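PDB 3K12: uncharacterized protein A6V7T0 from Pseudomonas aeruginosa, which is of unknown function but belongs to the YjgF-like family of small alpha/beta proteins and forms a trimer. Local coordinates for residues S62-L67 / A93-E98. Sequence-based numbering, arbitrary orientation.
Sequences SVRILL and ACSLAE
R64 lays its flat guanidinium beside A93 and S95, with one face over L66 CD2, which sits 3.5 Å from the plane beneath the group's centre, while S95 OG and A93 O meet its edge. R64 NH1 reaches S95 OG at 2.9 Å and R64 NH2 reaches the same oxygen at 3.1 Å; with the bond from NH2 to A93 O, also near the plane, they probably hold the group flat over L66. The grip spans two parallel strands of a beta-alpha-beta unit in the YjgF-like fold, 60-67 and 91-96, linked through helix 73-83. Chi1 sets R64 CG anti to the backbone N (-178°), and the bend at chi2 turns R64 CD to 3.6 Å from A93 O. The backbone ladder runs A93 N to V63 O, I65 N to A93 O, S95 N to I65 O and L67 N to S95 O; past the strand end A97 N still bonds L67 O at 2.9 Å. On the face turned to helix 73-83, I65 CG2 packs on C94 SG, and the side chains of L67 and L96 run alongside each other in the same direction, L67 CD2 3.9 Å from L96 CD2. On the R64 face, L66 of the second subunit packs against R64 and its I109 against A93, placing this side at the trimer interface. A93 O takes two donors from opposite faces of its carbonyl plane: I65 N, 2.9 Å away in a nearly straight bond (N-H...O 176°), and R64 NH2, well above the plane.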
loop_
_atom_site.group_PDB
_atom_site.type_symbol
_atom_site.label_atom_id
_atom_site.label_comp_id
_atom_site.label_asym_id
_atom_site.label_seq_id
_atom_site.Cartn_x
_atom_site.Cartn_y
_atom_site.Cartn_z
ATOM N N SER D 62 2.832 -8.620 -2.426
ATOM C CA SER D 62 3.035 -7.616 -1.370
ATOM C C SER D 62 1.944 -7.723 -0.340
ATOM O O SER D 62 0.780 -7.986 -0.685
ATOM C CB SER D 62 3.087 -6.164 -1.932
ATOM O OG SER D 62 1.840 -5.784 -2.467
ATOM N N VAL D 63 2.305 -7.503 0.920
ATOM C CA VAL D 63 1.314 -7.400 2.008
ATOM C C VAL D 63 1.633 -6.182 2.845
ATOM O O VAL D 63 2.750 -6.044 3.345
ATOM C CB VAL D 63 1.269 -8.691 2.909
ATOM C CG1 VAL D 63 0.151 -8.557 3.966
ATOM C CG2 VAL D 63 1.055 -9.896 2.049
ATOM N N ARG D 64 0.668 -5.281 2.966
ATOM C CA ARG D 64 0.764 -4.163 3.885
ATOM C C ARG D 64 0.147 -4.618 5.178
ATOM O O ARG D 64 -0.983 -5.111 5.204
ATOM C CB ARG D 64 0.000 -2.961 3.300
ATOM C CG ARG D 64 0.064 -1.707 4.152
ATOM C CD ARG D 64 1.487 -1.106 4.206
ATOM N NE ARG D 64 1.408 0.157 4.917
ATOM C CZ ARG D 64 1.803 0.378 6.160
ATOM N NH1 ARG D 64 1.587 1.564 6.694
ATOM N NH2 ARG D 64 2.452 -0.566 6.860
ATOM N N ILE D 65 0.900 -4.508 6.263
ATOM C CA ILE D 65 0.433 -4.987 7.583
ATOM C C ILE D 65 0.294 -3.818 8.530
ATOM O O ILE D 65 1.292 -3.138 8.842
ATOM C CB ILE D 65 1.412 -6.020 8.191
ATOM C CG1 ILE D 65 1.648 -7.152 7.209
ATOM C CG2 ILE D 65 0.849 -6.549 9.522
ATOM C CD1 ILE D 65 2.732 -8.198 7.665
ATOM N N LEU D 66 -0.933 -3.569 8.975
ATOM C CA LEU D 66 -1.237 -2.485 9.907
ATOM C C LEU D 66 -1.466 -3.146 11.260
ATOM O O LEU D 66 -2.402 -3.915 11.420
ATOM C CB LEU D 66 -2.472 -1.690 9.426
ATOM C CG LEU D 66 -2.485 -1.290 7.949
ATOM C CD1 LEU D 66 -3.841 -0.679 7.602
ATOM C CD2 LEU D 66 -1.370 -0.261 7.720
ATOM N N LEU D 67 -0.599 -2.838 12.216
ATOM C CA LEU D 67 -0.589 -3.519 13.506
ATOM C C LEU D 67 -1.086 -2.558 14.570
ATOM O O LEU D 67 -0.598 -1.442 14.657
ATOM C CB LEU D 67 0.830 -4.025 13.799
ATOM C CG LEU D 67 1.024 -4.766 15.123
ATOM C CD1 LEU D 67 0.333 -6.133 15.139
ATOM C CD2 LEU D 67 2.523 -5.027 15.283
ATOM N N ALA D 93 5.375 -4.769 4.504
ATOM C CA ALA D 93 5.732 -3.540 5.217
ATOM C C ALA D 93 4.771 -3.395 6.374
ATOM O O ALA D 93 3.553 -3.357 6.170
ATOM C CB ALA D 93 5.677 -2.331 4.298
ATOM N N CYS D 94 5.309 -3.340 7.581
ATOM C CA CYS D 94 4.489 -3.348 8.787
ATOM C C CYS D 94 4.752 -2.085 9.551
ATOM O O CYS D 94 5.914 -1.727 9.746
ATOM C CB CYS D 94 4.886 -4.542 9.658
ATOM S SG CYS D 94 3.963 -4.650 11.262
ATOM N N SER D 95 3.684 -1.419 9.965
ATOM C CA SER D 95 3.794 -0.254 10.852
ATOM C C SER D 95 2.617 -0.237 11.836
ATOM O O SER D 95 1.669 -1.025 11.701
ATOM C CB SER D 95 3.875 1.027 10.012
ATOM O OG SER D 95 2.636 1.273 9.342
ATOM N N LEU D 96 2.670 0.625 12.837
ATOM C CA LEU D 96 1.605 0.662 13.827
ATOM C C LEU D 96 0.544 1.618 13.314
ATOM O O LEU D 96 0.861 2.664 12.710
ATOM C CB LEU D 96 2.157 1.108 15.184
ATOM C CG LEU D 96 3.152 0.128 15.829
ATOM C CD1 LEU D 96 3.727 0.678 17.143
ATOM C CD2 LEU D 96 2.563 -1.239 16.112
ATOM N N ALA D 97 -0.717 1.239 13.482
ATOM C CA ALA D 97 -1.817 2.065 12.998
ATOM C C ALA D 97 -3.008 1.936 13.926
ATOM O O ALA D 97 -3.188 0.901 14.563
ATOM C CB ALA D 97 -2.201 1.672 11.576
ATOM N N GLU D 98 -3.802 3.006 14.021
ATOM C CA GLU D 98 -5.120 2.932 14.643
ATOM C C GLU D 98 -6.146 2.438 13.613
ATOM O O GLU D 98 -6.333 3.057 12.562
ATOM C CB GLU D 98 -5.544 4.288 15.228
ATOM C CG GLU D 98 -6.842 4.219 16.036
ATOM C CD GLU D 98 -7.199 5.548 16.731
ATOM O OE1 GLU D 98 -6.414 6.523 16.625
ATOM O OE2 GLU D 98 -8.278 5.613 17.367
#